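Redox-sensing transcriptional repressor Rex (Thermoanaerobacter ethanolicus, PDB 3WG9) probably represses transcription as a DNA-binding homodimer, adjusting gene expression to the cellular NADH/NAD(+) redox state. Local coordinates at residues I88-G93 against G150-P155; K113-I118 against L125-V130. All blocks are in the same frame, centred on the assembly; numbering follows the deposited sequence.

Contact 1 (I88-G93 against G150-P155); sequences IIIGAG and GILCIP
Ile-90 is held by both its backbone polar atoms to the segment 150-155. Its N donates to Ile-151 O at 2.8 Å in an almost straight bond (176° at the hydrogen), and its O receives Cys-153 N at 2.7 Å with a bend to 148°. One step back, Ile-151 N gives a third bond, 2.9 Å, to Ile-88 O. The two strands run parallel, 27° apart, as neighbours in the sheet.

On one face of the pair, CG1 of Ile-90 lies beside Leu-152 CD2 (4.0 Å), and its CG2 lies alongside CG2 of Ile-154. Ile-88 CG1 lies against Gly-150 CA on this same face. On the other, Ile-89 CG1 and Ile-151 CD1 meet as their side chains cross obliquely, while Ile-89 CG2 touches Cys-153 SG (4.1 Å). Branched aliphatic groups suit both faces: helices 138-144 and 159-168 pack on Ile-88, Ile-90 and Leu-152, whereas Leu-112 and Phe-177 press on Ile-89 and Ile-151.

Past the strands the chains are still close. Ile-154 CG2 rests 3.6 Å from Gly-91 CA, turned anti to its own carbonyl carbon, with CG1 in the crowded position between N and C. Gly-91 has a positive phi; at its backbone angles a CB would be jammed against Ile-90 O, and it would also run into Cys-153 O, which lies 3.7 Å from Gly-91 CA. Gly-93 then occupies the N-cap position of helix 94-102.

Gly-91 and Gly-93 belong to a probable GxGxxG dinucleotide-binding turn of the Rossmann fold, and Ile-154 binds NAD(H) in other structures of this protein. This pairing is consistent with the glycine turn and the apolar Ile-154 lying side by side at the nucleotide site, with backbone bonds fixing the register and apolar groups filling both faces.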
ATOM      1  N   ILE B  88      -1.184  18.613  -1.949  1.00 28.11           N
ATOM      2  CA  ILE B  88       0.181  19.045  -2.001  1.00 28.31           C
ATOM      3  C   ILE B  88       1.021  17.882  -1.562  1.00 28.71           C
ATOM      4  O   ILE B  88       0.551  17.011  -0.842  1.00 27.17           O
ATOM      5  CB  ILE B  88       0.462  20.235  -1.057  1.00 29.19           C
ATOM      6  CG1 ILE B  88       0.120  19.915   0.409  1.00 28.99           C
ATOM      7  CG2 ILE B  88      -0.343  21.458  -1.500  1.00 24.90           C
ATOM      8  CD1 ILE B  88       0.321  21.108   1.383  1.00 30.23           C
ATOM      9  N   ILE B  89       2.278  17.880  -1.982  1.00 28.72           N
ATOM     10  CA  ILE B  89       3.236  16.873  -1.502  1.00 27.47           C
ATOM     11  C   ILE B  89       4.289  17.603  -0.742  1.00 29.42           C
ATOM     12  O   ILE B  89       4.816  18.637  -1.237  1.00 30.34           O
ATOM     13  CB  ILE B  89       3.863  16.189  -2.757  1.00 28.87           C
ATOM     14  CG1 ILE B  89       2.781  15.320  -3.388  1.00 27.47           C
ATOM     15  CG2 ILE B  89       5.074  15.309  -2.400  1.00 28.97           C
ATOM     16  CD1 ILE B  89       3.210  14.606  -4.695  1.00 33.78           C
ATOM     17  N   ILE B  90       4.643  17.064   0.426  1.00 27.87           N
ATOM     18  CA  ILE B  90       5.738  17.570   1.218  1.00 30.91           C
ATOM     19  C   ILE B  90       6.921  16.580   1.040  1.00 31.47           C
ATOM     20  O   ILE B  90       6.807  15.363   1.350  1.00 31.28           O
ATOM     21  CB  ILE B  90       5.430  17.653   2.714  1.00 30.18           C
ATOM     22  CG1 ILE B  90       4.051  18.279   3.024  1.00 31.70           C
ATOM     23  CG2 ILE B  90       6.616  18.384   3.448  1.00 32.30           C
ATOM     24  CD1 ILE B  90       3.882  19.631   2.362  1.00 32.95           C
ATOM     25  N   GLY B  91       8.012  17.093   0.486  1.00 32.61           N
ATOM     26  CA  GLY B  91       9.222  16.252   0.190  1.00 33.41           C
ATOM     27  C   GLY B  91       9.425  16.191  -1.320  1.00 33.48           C
ATOM     28  O   GLY B  91       8.556  15.679  -2.035  1.00 35.05           O
ATOM     29  N   ALA B  92      10.507  16.778  -1.829  1.00 35.35           N
ATOM     30  CA  ALA B  92      10.767  16.758  -3.259  1.00 37.58           C
ATOM     31  C   ALA B  92      11.897  15.810  -3.660  1.00 39.66           C
ATOM     32  O   ALA B  92      12.324  15.884  -4.784  1.00 40.65           O
ATOM     33  CB  ALA B  92      11.080  18.165  -3.818  1.00 39.66           C
ATOM     34  N   GLY B  93      12.284  14.890  -2.780  1.00 39.83           N
ATOM     35  CA  GLY B  93      13.149  13.735  -3.137  1.00 39.58           C
ATOM     36  C   GLY B  93      12.492  12.699  -4.024  1.00 38.67           C
ATOM     37  O   GLY B  93      11.389  12.903  -4.553  1.00 38.53           O
ATOM     38  N   GLY B 150      -2.690  16.592   2.422  1.00 25.88           N
ATOM     39  CA  GLY B 150      -1.212  16.802   2.447  1.00 25.34           C
ATOM     40  C   GLY B 150      -0.585  15.395   2.373  1.00 27.19           C
ATOM     41  O   GLY B 150      -0.924  14.473   3.133  1.00 25.55           O
ATOM     42  N   ILE B 151       0.283  15.179   1.401  1.00 27.10           N
ATOM     43  CA  ILE B 151       0.940  13.868   1.273  1.00 26.20           C
ATOM     44  C   ILE B 151       2.353  13.992   1.797  1.00 27.67           C
ATOM     45  O   ILE B 151       3.084  14.911   1.347  1.00 28.34           O
ATOM     46  CB  ILE B 151       0.989  13.499  -0.203  1.00 27.76           C
ATOM     47  CG1 ILE B 151      -0.439  13.542  -0.767  1.00 28.48           C
ATOM     48  CG2 ILE B 151       1.765  12.119  -0.425  1.00 25.70           C
ATOM     49  CD1 ILE B 151      -0.553  13.355  -2.300  1.00 29.91           C
ATOM     50  N   LEU B 152       2.745  13.137   2.753  1.00 26.91           N
ATOM     51  CA  LEU B 152       4.008  13.292   3.444  1.00 29.22           C
ATOM     52  C   LEU B 152       5.027  12.333   2.868  1.00 30.87           C
ATOM     53  O   LEU B 152       4.818  11.099   2.936  1.00 30.95           O
ATOM     54  CB  LEU B 152       3.912  13.071   4.974  1.00 30.35           C
ATOM     55  CG  LEU B 152       3.017  13.948   5.852  1.00 36.27           C
ATOM     56  CD1 LEU B 152       3.151  13.444   7.316  1.00 37.78           C
ATOM     57  CD2 LEU B 152       3.402  15.433   5.768  1.00 38.73           C
ATOM     58  N   CYS B 153       6.067  12.886   2.236  1.00 30.33           N
ATOM     59  CA  CYS B 153       7.136  12.065   1.605  1.00 32.72           C
ATOM     60  C   CYS B 153       8.500  12.565   2.107  1.00 37.06           C
ATOM     61  O   CYS B 153       9.456  12.740   1.349  1.00 39.72           O
ATOM     62  CB  CYS B 153       7.040  12.295   0.099  1.00 30.56           C
ATOM     63  SG  CYS B 153       5.514  11.609  -0.621  1.00 32.87           S
ATOM     64  N   ILE B 154       8.549  12.977   3.356  1.00 38.54           N
ATOM     65  CA  ILE B 154       9.793  13.514   3.914  1.00 42.83           C
ATOM     66  C   ILE B 154      10.437  12.528   4.867  1.00 44.65           C
ATOM     67  O   ILE B 154       9.819  11.516   5.223  1.00 44.81           O
ATOM     68  CB  ILE B 154       9.506  14.781   4.701  1.00 43.95           C
ATOM     69  CG1 ILE B 154       8.155  14.697   5.423  1.00 44.03           C
ATOM     70  CG2 ILE B 154       9.565  15.988   3.775  1.00 44.19           C
ATOM     71  CD1 ILE B 154       8.113  15.734   6.488  1.00 48.91           C
ATOM     72  N   PRO B 155      11.673  12.810   5.330  1.00 48.94           N
ATOM     73  CA  PRO B 155      12.248  11.870   6.302  1.00 50.30           C
ATOM     74  C   PRO B 155      11.506  11.932   7.634  1.00 51.04           C
ATOM     75  O   PRO B 155      10.780  12.883   7.885  1.00 46.58           O
ATOM     76  CB  PRO B 155      13.688  12.381   6.482  1.00 52.04           C
ATOM     77  CG  PRO B 155      13.904  13.429   5.460  1.00 52.77           C
ATOM     78  CD  PRO B 155      12.563  13.959   5.073  1.00 50.02           C
TER

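Contact 2 (K113-I118 against L125-V130); sequences KGIFDI and LKIRDV
Ile-127 N donates to Val-130 O at 2.8 Å, closing a tight turn that brings both side chains round to Ile-115. Arg-128 and Asp-129 make the bend with positive phi values (66° and 57°); both residues are exposed, and the end of Arg-128 leads away from the strand toward Ser-104 and Lys-107.

The contact itself is wholly apolar. Ile-115 CD1 fits against Ile-127, 3.6 Å from both CB and CG2 and 3.8 Å from CD1, so that a single methyl meets the branch point and two of the limbs around it. Ile-115 CG1 lies 3.7 Å from Val-130 CG1. At each of these meetings the side chains cross at about a right angle. The extended second torsion of Ile-115 (chi2 173°) carries CD1 out from the strand toward the loop, and Val-130 holds CG1 anti to its backbone N, where the same methyl also rests on Gly-114 CA (3.7 Å).

Strand 110-117 is the second in the chain of the parallel Rossmann sheet, lying between strands 85-90 and 132-134, and residues 125-130 belong to the connection leading to 132-134. In place of a helix, this irregular loop covers Ile-115 on one face. Helix 94-102 shares the layer, with Gln-97 and Ala-100 against Ile-127; Ala-92 and Val-132 touch Ile-115 as well.

Glycine suits position 114 because a CB, pointing away from the loop, would be crowded by Phe-116 CE2; the CA itself is left to receive Val-130 CG1. Beta-branched residues suit 115, 127 and 130, where their methyl and methylene groups interlock between strand and loop. At the strand's end, Asp-117, seen to bind NAD(H) in other structures of this protein, is steadied through OD1 by Ala-92 N and through OD2 by Asn-119 N.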
ATOM      1  N   LYS B 113      -1.320  20.685  -6.338  1.00 38.76           N
ATOM      2  CA  LYS B 113      -1.182  22.157  -6.399  1.00 39.66           C
ATOM      3  C   LYS B 113       0.192  22.687  -6.074  1.00 38.06           C
ATOM      4  O   LYS B 113       0.483  23.838  -6.358  1.00 38.51           O
ATOM      5  CB  LYS B 113      -2.186  22.834  -5.467  1.00 38.26           C
ATOM      6  CG  LYS B 113      -3.585  22.511  -5.781  1.00 41.90           C
ATOM      7  CD  LYS B 113      -3.922  22.911  -7.204  1.00 48.89           C
ATOM      8  CE  LYS B 113      -5.222  22.270  -7.582  1.00 53.02           C
ATOM      9  NZ  LYS B 113      -5.879  22.905  -8.757  1.00 60.70           N
ATOM     10  N   GLY B 114       1.043  21.885  -5.438  1.00 36.76           N
ATOM     11  CA  GLY B 114       2.341  22.381  -5.015  1.00 35.62           C
ATOM     12  C   GLY B 114       3.126  21.257  -4.374  1.00 36.64           C
ATOM     13  O   GLY B 114       2.534  20.271  -3.888  1.00 32.96           O
ATOM     14  N   ILE B 115       4.445  21.410  -4.414  1.00 34.62           N
ATOM     15  CA  ILE B 115       5.391  20.531  -3.782  1.00 35.41           C
ATOM     16  C   ILE B 115       6.280  21.375  -2.883  1.00 35.12           C
ATOM     17  O   ILE B 115       6.661  22.493  -3.237  1.00 38.47           O
ATOM     18  CB  ILE B 115       6.255  19.776  -4.851  1.00 37.51           C
ATOM     19  CG1 ILE B 115       5.419  18.886  -5.760  1.00 41.62           C
ATOM     20  CG2 ILE B 115       7.455  19.013  -4.244  1.00 37.56           C
ATOM     21  CD1 ILE B 115       6.319  18.330  -6.896  1.00 44.73           C
ATOM     22  N   PHE B 116       6.579  20.870  -1.708  1.00 33.50           N
ATOM     23  CA  PHE B 116       7.277  21.622  -0.674  1.00 34.85           C
ATOM     24  C   PHE B 116       8.518  20.867  -0.212  1.00 38.18           C
ATOM     25  O   PHE B 116       8.538  19.620  -0.109  1.00 37.24           O
ATOM     26  CB  PHE B 116       6.317  21.922   0.476  1.00 33.82           C
ATOM     27  CG  PHE B 116       5.181  22.816   0.045  1.00 32.92           C
ATOM     28  CD1 PHE B 116       5.277  24.210   0.207  1.00 33.88           C
ATOM     29  CD2 PHE B 116       4.086  22.284  -0.641  1.00 30.18           C
ATOM     30  CE1 PHE B 116       4.284  25.062  -0.265  1.00 33.17           C
ATOM     31  CE2 PHE B 116       3.098  23.096  -1.105  1.00 29.47           C
ATOM     32  CZ  PHE B 116       3.185  24.513  -0.909  1.00 32.79           C
ATOM     33  N   ASP B 117       9.564  21.648   0.055  1.00 37.82           N
ATOM     34  CA  ASP B 117      10.813  21.060   0.506  1.00 42.75           C
ATOM     35  C   ASP B 117      11.622  22.040   1.358  1.00 43.54           C
ATOM     36  O   ASP B 117      11.337  23.261   1.385  1.00 43.43           O
ATOM     37  CB  ASP B 117      11.617  20.545  -0.699  1.00 41.41           C
ATOM     38  CG  ASP B 117      12.692  19.552  -0.294  1.00 45.41           C
ATOM     39  OD1 ASP B 117      12.403  18.327  -0.251  1.00 42.81           O
ATOM     40  OD2 ASP B 117      13.819  20.051  -0.001  1.00 49.35           O
ATOM     41  N   ILE B 118      12.540  21.490   2.140  1.00 45.54           N
ATOM     42  CA  ILE B 118      13.303  22.291   3.085  1.00 48.47           C
ATOM     43  C   ILE B 118      14.591  22.850   2.458  1.00 51.30           C
ATOM     44  O   ILE B 118      15.236  23.740   3.014  1.00 51.31           O
ATOM     45  CB  ILE B 118      13.582  21.422   4.351  1.00 50.46           C
ATOM     46  CG1 ILE B 118      14.060  22.222   5.556  1.00 55.56           C
ATOM     47  CG2 ILE B 118      14.555  20.258   4.079  1.00 52.10           C
ATOM     48  CD1 ILE B 118      15.061  21.392   6.406  1.00 63.91           C
ATOM     49  N   LEU B 125      12.393  24.834  -8.791  1.00 60.42           N
ATOM     50  CA  LEU B 125      12.280  23.706  -9.721  1.00 61.53           C
ATOM     51  C   LEU B 125      10.845  23.596 -10.162  1.00 61.88           C
ATOM     52  O   LEU B 125       9.951  24.091  -9.460  1.00 62.20           O
ATOM     53  CB  LEU B 125      12.684  22.357  -9.077  1.00 60.06           C
ATOM     54  CG  LEU B 125      12.426  20.996  -9.786  1.00 61.14           C
ATOM     55  CD1 LEU B 125      13.511  20.467 -10.782  1.00 61.80           C
ATOM     56  CD2 LEU B 125      12.163  19.870  -8.814  1.00 60.16           C
ATOM     57  N   LYS B 126      10.632  22.803 -11.214  1.00 63.53           N
ATOM     58  CA  LYS B 126       9.333  22.275 -11.557  1.00 63.97           C
ATOM     59  C   LYS B 126       9.368  20.757 -11.583  1.00 64.30           C
ATOM     60  O   LYS B 126      10.387  20.144 -11.868  1.00 67.23           O
ATOM     61  CB  LYS B 126       8.874  22.776 -12.930  1.00 64.53           C
ATOM     62  CG  LYS B 126       8.872  24.299 -13.091  1.00 68.66           C
ATOM     63  CD  LYS B 126       7.821  25.002 -12.241  1.00 70.26           C
ATOM     64  CE  LYS B 126       7.778  26.502 -12.544  1.00 76.67           C
ATOM     65  NZ  LYS B 126       6.995  26.844 -13.771  1.00 77.08           N
ATOM     66  N   ILE B 127       8.214  20.158 -11.362  1.00 63.24           N
ATOM     67  CA  ILE B 127       8.047  18.730 -11.431  1.00 63.64           C
ATOM     68  C   ILE B 127       6.657  18.597 -11.992  1.00 65.45           C
ATOM     69  O   ILE B 127       5.687  19.083 -11.389  1.00 65.80           O
ATOM     70  CB  ILE B 127       8.123  18.097 -10.023  1.00 62.24           C
ATOM     71  CG1 ILE B 127       9.582  18.039  -9.570  1.00 64.00           C
ATOM     72  CG2 ILE B 127       7.363  16.709  -9.943  1.00 59.55           C
ATOM     73  CD1 ILE B 127       9.781  17.414  -8.193  1.00 63.66           C
ATOM     74  N   ARG B 128       6.536  18.026 -13.188  1.00 68.35           N
ATOM     75  CA  ARG B 128       5.200  17.721 -13.656  1.00 68.85           C
ATOM     76  C   ARG B 128       4.530  19.083 -13.847  1.00 69.15           C
ATOM     77  O   ARG B 128       3.302  19.230 -13.747  1.00 69.87           O
ATOM     78  CB  ARG B 128       4.527  16.861 -12.571  1.00 68.11           C
ATOM     79  CG  ARG B 128       3.069  16.548 -12.731  1.00 70.43           C
ATOM     80  CD  ARG B 128       2.908  15.096 -13.148  1.00 76.27           C
ATOM     81  NE  ARG B 128       2.624  14.961 -14.574  1.00 81.57           N
ATOM     82  CZ  ARG B 128       1.496  15.366 -15.158  1.00 84.91           C
ATOM     83  NH1 ARG B 128       0.535  15.966 -14.450  1.00 84.48           N
ATOM     84  NH2 ARG B 128       1.330  15.177 -16.460  1.00 84.92           N
ATOM     85  N   ASP B 129       5.357  20.084 -14.150  1.00 69.22           N
ATOM     86  CA  ASP B 129       4.898  21.470 -14.191  1.00 68.57           C
ATOM     87  C   ASP B 129       4.278  21.914 -12.868  1.00 64.78           C
ATOM     88  O   ASP B 129       3.179  22.458 -12.832  1.00 65.03           O
ATOM     89  CB  ASP B 129       3.898  21.671 -15.337  1.00 71.05           C
ATOM     90  CG  ASP B 129       4.373  22.700 -16.351  1.00 77.16           C
ATOM     91  OD1 ASP B 129       5.004  23.705 -15.928  1.00 80.55           O
ATOM     92  OD2 ASP B 129       4.106  22.514 -17.567  1.00 83.96           O
ATOM     93  N   VAL B 130       4.977  21.648 -11.774  1.00 60.74           N
ATOM     94  CA  VAL B 130       4.493  22.015 -10.442  1.00 54.85           C
ATOM     95  C   VAL B 130       5.712  22.575  -9.732  1.00 52.80           C
ATOM     96  O   VAL B 130       6.787  21.949  -9.703  1.00 52.76           O
ATOM     97  CB  VAL B 130       3.926  20.764  -9.697  1.00 53.82           C
ATOM     98  CG1 VAL B 130       3.664  21.073  -8.247  1.00 49.80           C
ATOM     99  CG2 VAL B 130       2.655  20.300 -10.356  1.00 53.38           C
TER

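Both contacts reach one parallel sheet, and strands 85-90 and 110-117 join them directly: Phe-116 N and O probably bond to Ile-89 O and Gly-91 N. Contact 1 lies between two inner strands, is almost wholly buried, and relies on backbone bonds with side chains packed on both faces. Contact 2, farther from the chain's centre, sets a strand against an irregular loop whose turn is exposed; it uses apolar side chains alone and buries less than half as much surface. Along the sequence it is nested inside the span that contact 1 closes. Ala-92 meets Ile-115 between them, and each contact carries NAD(H)-binding residues at the strand ends.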